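Local coordinates for arylmalonate decarboxylase (Bordetella bronchiseptica, PDB 3IXL), which catalyses the decarboxylation of 2-aryl-2-methylmalonates to 2-arylpropionates with release of carbon dioxide, and here holds the ligand 2-phenylacetic acid, at residues Ala84-Ala87 with Ala88-Ala92; Ile127-Val130 with Asn131-Ala135; Leu167-Leu170 with Cys171-Phe175; Glu176-Pro179 with Asp180-Gly183. The protein carries 2 engineered substitutions. All coordinates share one frame; numbering follows the deposited sequence.

Interaction 1. Residues Ala84-Ala87 with Ala88-Ala92; sequences AFNA and ALTVA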
loop_
_atom_site.group_PDB
_atom_site.type_symbol
_atom_site.label_atom_id
_atom_site.label_comp_id
_atom_site.label_asym_id
_atom_site.label_seq_id
_atom_site.Cartn_x
_atom_site.Cartn_y
_atom_site.Cartn_z
ATOM N N ALA A 84 -12.875 6.302 8.672
ATOM C CA ALA A 84 -14.195 5.675 8.668
ATOM C C ALA A 84 -14.525 5.109 7.286
ATOM O O ALA A 84 -15.083 4.011 7.184
ATOM C CB ALA A 84 -15.282 6.646 9.107
ATOM N N PHE A 85 -14.189 5.842 6.226
ATOM C CA PHE A 85 -14.504 5.351 4.878
ATOM C C PHE A 85 -13.666 4.127 4.510
ATOM O O PHE A 85 -14.163 3.202 3.883
ATOM C CB PHE A 85 -14.369 6.432 3.802
ATOM C CG PHE A 85 -14.608 5.922 2.407
ATOM C CD1 PHE A 85 -15.891 5.620 1.977
ATOM C CD2 PHE A 85 -13.540 5.714 1.538
ATOM C CE1 PHE A 85 -16.113 5.132 0.698
ATOM C CE2 PHE A 85 -13.752 5.231 0.255
ATOM C CZ PHE A 85 -15.045 4.927 -0.165
ATOM N N ASN A 86 -12.395 4.120 4.894
ATOM C CA ASN A 86 -11.574 2.931 4.699
ATOM C C ASN A 86 -12.259 1.709 5.309
ATOM O O ASN A 86 -12.387 0.663 4.661
ATOM C CB ASN A 86 -10.176 3.142 5.290
ATOM C CG ASN A 86 -9.275 1.943 5.086
ATOM O OD1 ASN A 86 -9.118 1.452 3.960
ATOM N ND2 ASN A 86 -8.682 1.463 6.165
ATOM N N ALA A 87 -12.748 1.857 6.536
ATOM C CA ALA A 87 -13.422 0.754 7.221
ATOM C C ALA A 87 -14.746 0.387 6.537
ATOM O O ALA A 87 -15.036 -0.799 6.352
ATOM C CB ALA A 87 -13.655 1.113 8.688
ATOM N N ALA A 88 -15.535 1.398 6.158
ATOM C CA ALA A 88 -16.850 1.164 5.553
ATOM C C ALA A 88 -16.736 0.512 4.182
ATOM O O ALA A 88 -17.534 -0.358 3.823
ATOM C CB ALA A 88 -17.640 2.458 5.459
ATOM N N LEU A 89 -15.742 0.943 3.415
ATOM C CA LEU A 89 -15.487 0.347 2.111
ATOM C C LEU A 89 -15.098 -1.124 2.258
ATOM O O LEU A 89 -15.572 -1.968 1.489
ATOM C CB LEU A 89 -14.399 1.127 1.364
ATOM C CG LEU A 89 -14.071 0.622 -0.041
ATOM C CD1 LEU A 89 -15.293 0.682 -0.944
ATOM C CD2 LEU A 89 -12.930 1.440 -0.631
ATOM N N THR A 90 -14.258 -1.430 3.242
ATOM C CA THR A 90 -13.876 -2.814 3.515
ATOM C C THR A 90 -15.097 -3.674 3.825
ATOM O O THR A 90 -15.236 -4.779 3.295
ATOM C CB THR A 90 -12.867 -2.899 4.668
ATOM O OG1 THR A 90 -11.734 -2.071 4.359
ATOM C CG2 THR A 90 -12.393 -4.344 4.870
ATOM N N VAL A 91 -15.981 -3.156 4.677
ATOM C CA VAL A 91 -17.194 -3.871 5.054
ATOM C C VAL A 91 -18.095 -4.091 3.843
ATOM O O VAL A 91 -18.663 -5.178 3.688
ATOM C CB VAL A 91 -17.956 -3.134 6.188
ATOM C CG1 VAL A 91 -19.370 -3.708 6.363
ATOM C CG2 VAL A 91 -17.182 -3.235 7.479
ATOM N N ALA A 92 -18.226 -3.075 2.990
ATOM C CA ALA A 92 -19.033 -3.198 1.773
ATOM C C ALA A 92 -18.487 -4.278 0.849
ATOM O O ALA A 92 -19.249 -5.058 0.280
ATOM C CB ALA A 92 -19.136 -1.869 1.045
#
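F85 and L89 meet one turn apart on helix 83-97, an i, i+4 pair on one flank of an amphipathic alpha-helix. L89 can be followed outward from its backbone. Its CB rests 3.3 Å from O of F85, the same oxygen that takes the helical bond from N of L89, and also lies over one face of the F85 ring, displaced toward the rim. CG then stands anti to the backbone N (chi1 -178°), and from it the CD2 branch comes 4.0 Å from CE2 of F85. The evidence is thus of a methylene over the face and a methyl near CE2 and CZ, a van der Waals contact. I52 packs on both side chains, while R81 makes a cation-pi contact with the ring.

The polar flank is built differently. The amide of N86 hydrogen-bonds T103 through OD1 and T106 through ND2, tying the helix to strand 101-103 and helix 104-114. The carbonyl of N86 stays within the helix and is gripped twice by T90, through N at 3.1 Å from O of N86 and through the hydroxyl. In T90 a chi1 of -56° sets OG1 beside the backbone N, and the two donors approach from opposite faces of the carbonyl plane, with OG1 of T90 ending 2.8 Å from O of N86.

Interaction 2. Residues Ile127-Val130 with Asn131-Ala135; sequences IDDV and NERLA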
loop_
_atom_site.group_PDB
_atom_site.type_symbol
_atom_site.label_atom_id
_atom_site.label_comp_id
_atom_site.label_asym_id
_atom_site.label_seq_id
_atom_site.Cartn_x
_atom_site.Cartn_y
_atom_site.Cartn_z
ATOM N N ILE A 127 0.944 14.633 -4.625
ATOM C CA ILE A 127 0.733 16.079 -4.429
ATOM C C ILE A 127 0.141 16.339 -3.036
ATOM O O ILE A 127 -0.381 15.426 -2.390
ATOM C CB ILE A 127 -0.135 16.729 -5.548
ATOM C CG1 ILE A 127 -1.537 16.108 -5.613
ATOM C CG2 ILE A 127 0.582 16.616 -6.901
ATOM C CD1 ILE A 127 -2.516 16.867 -6.544
ATOM N N ASP A 128 0.203 17.588 -2.586
ATOM C CA ASP A 128 -0.040 17.889 -1.179
ATOM C C ASP A 128 -1.456 17.709 -0.654
ATOM O O ASP A 128 -1.624 17.422 0.531
ATOM C CB ASP A 128 0.521 19.266 -0.805
ATOM C CG ASP A 128 2.022 19.241 -0.596
ATOM O OD1 ASP A 128 2.609 18.135 -0.440
ATOM O OD2 ASP A 128 2.630 20.333 -0.581
ATOM N N ASP A 129 -2.471 17.839 -1.506
ATOM C CA ASP A 129 -3.830 17.548 -1.032
ATOM C C ASP A 129 -3.888 16.098 -0.568
ATOM O O ASP A 129 -4.473 15.796 0.472
ATOM C CB ASP A 129 -4.887 17.807 -2.112
ATOM C CG ASP A 129 -6.323 17.583 -1.612
ATOM O OD1 ASP A 129 -6.589 17.735 -0.402
ATOM O OD2 ASP A 129 -7.179 17.267 -2.456
ATOM N N VAL A 130 -3.280 15.210 -1.346
ATOM C CA VAL A 130 -3.246 13.799 -0.991
ATOM C C VAL A 130 -2.353 13.567 0.245
ATOM O O VAL A 130 -2.720 12.799 1.134
ATOM C CB VAL A 130 -2.827 12.934 -2.195
ATOM C CG1 VAL A 130 -2.756 11.458 -1.813
ATOM C CG2 VAL A 130 -3.818 13.113 -3.349
ATOM N N ASN A 131 -1.211 14.266 0.331
ATOM C CA ASN A 131 -0.356 14.167 1.515
ATOM C C ASN A 131 -1.037 14.608 2.807
ATOM O O ASN A 131 -0.854 13.983 3.850
ATOM C CB ASN A 131 0.949 14.937 1.308
ATOM C CG ASN A 131 1.795 14.340 0.214
ATOM O OD1 ASN A 131 1.847 13.116 0.072
ATOM N ND2 ASN A 131 2.450 15.190 -0.583
ATOM N N GLU A 132 -1.837 15.673 2.720
ATOM C CA GLU A 132 -2.595 16.158 3.870
ATOM C C GLU A 132 -3.615 15.119 4.311
ATOM O O GLU A 132 -3.786 14.880 5.503
ATOM C CB GLU A 132 -3.303 17.473 3.539
ATOM C CG GLU A 132 -2.367 18.661 3.408
ATOM C CD GLU A 132 -3.089 19.965 3.088
ATOM O OE1 GLU A 132 -2.397 20.997 2.942
ATOM O OE2 GLU A 132 -4.335 19.973 2.990
ATOM N N ARG A 133 -4.278 14.489 3.340
ATOM C CA ARG A 133 -5.260 13.451 3.642
ATOM C C ARG A 133 -4.606 12.222 4.267
ATOM O O ARG A 133 -5.164 11.610 5.181
ATOM C CB ARG A 133 -6.043 13.075 2.382
ATOM C CG ARG A 133 -6.960 14.201 1.883
ATOM C CD ARG A 133 -7.425 13.940 0.464
ATOM N NE ARG A 133 -8.097 15.083 -0.161
ATOM C CZ ARG A 133 -9.384 15.126 -0.485
ATOM N NH1 ARG A 133 -10.191 14.100 -0.240
ATOM N NH2 ARG A 133 -9.859 16.219 -1.068
ATOM N N LEU A 134 -3.410 11.872 3.797
ATOM C CA LEU A 134 -2.651 10.787 4.396
ATOM C C LEU A 134 -2.330 11.108 5.853
ATOM O O LEU A 134 -2.583 10.288 6.737
ATOM C CB LEU A 134 -1.365 10.528 3.603
ATOM C CG LEU A 134 -0.385 9.504 4.193
ATOM C CD1 LEU A 134 -1.032 8.147 4.390
ATOM C CD2 LEU A 134 0.868 9.374 3.333
ATOM N N ALA A 135 -1.793 12.302 6.110
ATOM C CA ALA A 135 -1.486 12.701 7.490
ATOM C C ALA A 135 -2.713 12.677 8.397
ATOM O O ALA A 135 -2.630 12.210 9.542
ATOM C CB ALA A 135 -0.814 14.072 7.523
HETATM O O HOH W 1 -6.376 18.177 2.179
#
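Two first torsions bring the charged groups of D129 and R133 together: CG of D129 is anti to the backbone N (chi1 -177°), and CG of R133 is anti to its carbonyl carbon, with the arginine chain extended from CG to NE. The result is an i, i+4 salt bridge. NE of R133 lies 3.1 Å from OD1 of D129 along a nearly straight bond of 168°. The oxygen is close to the guanidinium plane at its edge, yet the donor stands well above the carboxylate plane, and the two flat groups are turned 74° apart. A weak second bond joins NH2 of R133 to OD2 of D129 at 3.2 Å, and NH1 is held by the backbone O of Y80.

A water 2.6 Å from OD1 of D129 and 2.8 Å from OE2 of E132 links the two carboxylates.

On another flank, ND2 of N131 donates to OD1 of D128 at 3.0 Å; OD1 of D128 receives it on its anti lone pair and lies in the amide plane. The other end of this amide bonds T124 of strand 119-124, so the asparagine ties the first turn to the preceding strand. V130 packs on P45, Y48, S76 and F79, with its side chain about 6 Å from the bound 2-phenylacetic acid. The whole forms the first turns of the helix in a beta-alpha-beta unit, strand 119-124, helix 128-140 and strand 144-145, with I127 as the N-cap residue.

Interaction 3. Residues Leu167-Leu170 with Cys171-Phe175; sequences LVDL and CVRAF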
loop_
_atom_site.group_PDB
_atom_site.type_symbol
_atom_site.label_atom_id
_atom_site.label_comp_id
_atom_site.label_asym_id
_atom_site.label_seq_id
_atom_site.Cartn_x
_atom_site.Cartn_y
_atom_site.Cartn_z
ATOM N N LEU A 167 14.194 7.039 -4.649
ATOM C CA LEU A 167 13.342 6.640 -3.531
ATOM C C LEU A 167 14.122 6.516 -2.220
ATOM O O LEU A 167 13.629 6.908 -1.159
ATOM C CB LEU A 167 12.624 5.324 -3.852
ATOM C CG LEU A 167 11.635 5.399 -5.016
ATOM C CD1 LEU A 167 11.190 4.015 -5.435
ATOM C CD2 LEU A 167 10.440 6.292 -4.645
ATOM N N VAL A 168 15.347 5.996 -2.292
ATOM C CA VAL A 168 16.193 5.940 -1.101
ATOM C C VAL A 168 16.429 7.357 -0.565
ATOM O O VAL A 168 16.312 7.617 0.632
ATOM C CB VAL A 168 17.559 5.244 -1.383
ATOM C CG1 VAL A 168 18.534 5.431 -0.205
ATOM C CG2 VAL A 168 17.352 3.760 -1.692
ATOM N N ASP A 169 16.777 8.266 -1.468
ATOM C CA ASP A 169 17.030 9.649 -1.087
ATOM C C ASP A 169 15.784 10.331 -0.508
ATOM O O ASP A 169 15.881 11.097 0.455
ATOM C CB ASP A 169 17.541 10.431 -2.289
ATOM C CG ASP A 169 17.699 11.890 -1.992
ATOM O OD1 ASP A 169 18.644 12.233 -1.250
ATOM O OD2 ASP A 169 16.868 12.682 -2.486
ATOM N N LEU A 170 14.618 10.060 -1.095
ATOM C CA LEU A 170 13.363 10.613 -0.580
ATOM C C LEU A 170 13.111 10.194 0.871
ATOM O O LEU A 170 12.729 11.010 1.711
ATOM C CB LEU A 170 12.210 10.145 -1.460
ATOM C CG LEU A 170 10.829 10.737 -1.170
ATOM C CD1 LEU A 170 10.765 12.217 -1.556
ATOM C CD2 LEU A 170 9.761 9.936 -1.920
ATOM N N CYS A 171 13.314 8.912 1.158
ATOM C CA CYS A 171 13.155 8.401 2.520
ATOM C C CYS A 171 14.147 9.020 3.492
ATOM O O CYS A 171 13.765 9.405 4.600
ATOM C CB CYS A 171 13.316 6.889 2.532
ATOM S SG CYS A 171 11.957 5.985 1.755
ATOM N N VAL A 172 15.407 9.106 3.069
ATOM C CA VAL A 172 16.445 9.676 3.926
ATOM C C VAL A 172 16.140 11.150 4.220
ATOM O O VAL A 172 16.218 11.576 5.379
ATOM C CB VAL A 172 17.853 9.494 3.318
ATOM C CG1 VAL A 172 18.896 10.246 4.151
ATOM C CG2 VAL A 172 18.219 8.022 3.231
ATOM N N ARG A 173 15.758 11.916 3.192
ATOM C CA ARG A 173 15.424 13.336 3.404
ATOM C C ARG A 173 14.203 13.514 4.317
ATOM O O ARG A 173 14.191 14.379 5.191
ATOM C CB ARG A 173 15.258 14.085 2.081
ATOM C CG ARG A 173 16.583 14.291 1.336
ATOM C CD ARG A 173 16.450 15.205 0.123
ATOM N NE ARG A 173 15.646 14.633 -0.954
ATOM C CZ ARG A 173 14.411 15.024 -1.258
ATOM N NH1 ARG A 173 13.831 15.999 -0.563
ATOM N NH2 ARG A 173 13.749 14.450 -2.254
ATOM N N ALA A 174 13.187 12.669 4.150
ATOM C CA ALA A 174 12.002 12.729 5.015
ATOM C C ALA A 174 12.357 12.430 6.470
ATOM O O ALA A 174 11.881 13.096 7.391
ATOM C CB ALA A 174 10.927 11.768 4.518
ATOM N N PHE A 175 13.203 11.425 6.671
ATOM C CA PHE A 175 13.638 11.059 8.010
ATOM C C PHE A 175 14.518 12.139 8.636
ATOM O O PHE A 175 14.404 12.415 9.828
ATOM C CB PHE A 175 14.377 9.718 7.989
ATOM C CG PHE A 175 14.749 9.218 9.356
ATOM C CD1 PHE A 175 16.064 9.319 9.814
ATOM C CD2 PHE A 175 13.783 8.663 10.195
ATOM C CE1 PHE A 175 16.408 8.857 11.083
ATOM C CE2 PHE A 175 14.126 8.209 11.468
ATOM C CZ PHE A 175 15.435 8.303 11.904
HETATM O O HOH W 2 14.647 12.080 -3.903
#
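Between L167 and A174 the backbone follows regular i, i+4 bonding, with the carbonyls of L167, V168, D169 and L170 each accepting from the N-H four places on. On the outer flank D169 and R173 form a salt bridge. The arginine chain bends at chi3 (-67°), which turns NE back toward the aspartate, and NE of R173 meets OD2 of D169 at 2.8 Å with an N-H...O angle of 176°. The oxygen lies in the guanidinium plane, whereas the donor stands above the carboxylate plane, the two planes being 37° apart.

One water closes a ring on the same oxygen: it donates to OD2 of D169 at 2.7 Å and accepts from NH2 of R173 at 3.0 Å. Carboxylate and guanidinium are therefore joined both directly and through solvent. CD1 of L170 comes 3.8 Å from NH2 of R173, and R149 packs against both residues.

The other flanks are apolar. CG1 of V168 and CG2 of V172 face each other loosely, 4.3 Å apart, while V168 also packs on helix 196-204. C171 lies against A123, I184 and L186 of the neighbouring strands, and L170 against A123. This is the pattern of an amphipathic helix laid on a parallel alpha/beta sheet, its inner flank covering strands 119-124 and 183-187 and its ion pair outside.

Interaction 4. Residues Glu176-Pro179 with Asp180-Gly183; sequences EAAP and DSDG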
loop_
_atom_site.group_PDB
_atom_site.type_symbol
_atom_site.label_atom_id
_atom_site.label_comp_id
_atom_site.label_asym_id
_atom_site.label_seq_id
_atom_site.Cartn_x
_atom_site.Cartn_y
_atom_site.Cartn_z
ATOM N N GLU A 176 15.394 12.739 7.837
ATOM C CA GLU A 176 16.312 13.762 8.357
ATOM C C GLU A 176 15.564 15.023 8.764
ATOM O O GLU A 176 16.074 15.822 9.555
ATOM C CB GLU A 176 17.423 14.072 7.354
ATOM C CG GLU A 176 18.492 12.985 7.302
ATOM C CD GLU A 176 19.566 13.226 6.245
ATOM O OE1 GLU A 176 20.615 12.552 6.320
ATOM O OE2 GLU A 176 19.365 14.069 5.343
ATOM N N ALA A 177 14.357 15.195 8.229
ATOM C CA ALA A 177 13.467 16.280 8.655
ATOM C C ALA A 177 12.848 16.051 10.044
ATOM O O ALA A 177 12.327 16.992 10.653
ATOM C CB ALA A 177 12.376 16.525 7.616
ATOM N N ALA A 178 12.909 14.809 10.537
ATOM C CA ALA A 178 12.410 14.434 11.868
ATOM C C ALA A 178 13.135 13.166 12.333
ATOM O O ALA A 178 12.552 12.076 12.342
ATOM C CB ALA A 178 10.893 14.214 11.838
ATOM N N PRO A 179 14.423 13.302 12.712
ATOM C CA PRO A 179 15.290 12.136 12.932
ATOM C C PRO A 179 15.050 11.358 14.227
ATOM O O PRO A 179 15.749 10.376 14.478
ATOM C CB PRO A 179 16.700 12.739 12.900
ATOM C CG PRO A 179 16.513 14.144 13.342
ATOM C CD PRO A 179 15.136 14.576 12.941
ATOM N N ASP A 180 14.078 11.782 15.034
ATOM C CA ASP A 180 13.669 10.997 16.194
ATOM C C ASP A 180 12.373 10.226 15.926
ATOM O O ASP A 180 11.693 9.791 16.855
ATOM C CB ASP A 180 13.566 11.871 17.456
ATOM C CG ASP A 180 12.516 12.959 17.343
ATOM O OD1 ASP A 180 11.915 13.123 16.259
ATOM O OD2 ASP A 180 12.292 13.665 18.351
ATOM N N SER A 181 12.043 10.062 14.644
ATOM C CA SER A 181 10.892 9.253 14.226
ATOM C C SER A 181 11.167 7.758 14.417
ATOM O O SER A 181 12.327 7.330 14.450
ATOM C CB SER A 181 10.552 9.534 12.757
ATOM O OG SER A 181 10.162 10.885 12.564
ATOM N N ASP A 182 10.102 6.968 14.537
ATOM C CA ASP A 182 10.229 5.521 14.752
ATOM C C ASP A 182 10.453 4.759 13.453
ATOM O O ASP A 182 10.986 3.657 13.464
ATOM C CB ASP A 182 8.969 4.945 15.410
ATOM C CG ASP A 182 8.671 5.534 16.767
ATOM O OD1 ASP A 182 9.627 5.825 17.522
ATOM O OD2 ASP A 182 7.471 5.673 17.090
ATOM N N GLY A 183 10.011 5.338 12.341
ATOM C CA GLY A 183 10.067 4.649 11.059
ATOM C C GLY A 183 9.553 5.538 9.957
ATOM O O GLY A 183 9.239 6.705 10.175
HETATM O O HOH W 3 15.051 7.546 15.355
#
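A178 and S181 meet through two hydrogen bonds on one carbonyl oxygen. The first is the backbone bond of a type I beta turn from A178 to S181: N of S181 lies 3.1 Å from O of A178, but the N-H...O angle is only 143° and the donor stands above the carbonyl plane. The second is the straighter approach to the carbonyl, from the serine hydroxyl. OG of S181 lies 2.7 Å from the same O of A178, much closer to the carbonyl plane. A chi1 of -63° sets OG beside the serine's own backbone N, which is why both donors can share one acceptor. The hydroxyl also hydrogen-bonds T146.

Solvent adds a bridge: a water donates to O of P179 at 3.0 Å and to O of S181 at 2.9 Å, spanning the turn through two further carbonyls.

Van der Waals contact is slight. CB of A178 touches OG of S181 at 3.5 Å, and A178 packs on T146 as well. P179, whose ring fixes phi near -75°, occupies the second position of the turn, where such a phi is wanted.

Charged groups face other parts of the chain. D180 forms a salt bridge from OD1 to R119, and OD2 of D182 accepts from the backbone N of R118 and R119. The turn lies in the alpha-to-beta connection after helix 164-176, leading the chain into strand 183-187 beside strand 119-124, as in the parallel sheets of alpha/beta folds.

Interactions 1 and 3 lie within a helix, 2 at the start of one, while interaction 4 is a turn. Interaction 3 is the most buried, and interactions 1, 2 and 4 have exposed sides. Interactions 2 and 3 share an Asp-Arg pair four residues apart; only in 3 does the water bridge aspartate to arginine, while in 2 it links aspartate to E132. Interaction 1 relies on an aromatic-aliphatic contact and a threonine hydroxyl. Interactions 3 and 4 touch, CE2 of F175 lying 3.6 Å from O of S181. Interactions 2, 3 and 4 are connected with the sheet containing strands 119-124 and 183-187, whereas interaction 1 belongs beside strand 101-103, its centre about 31 Å from those of 3 and 4.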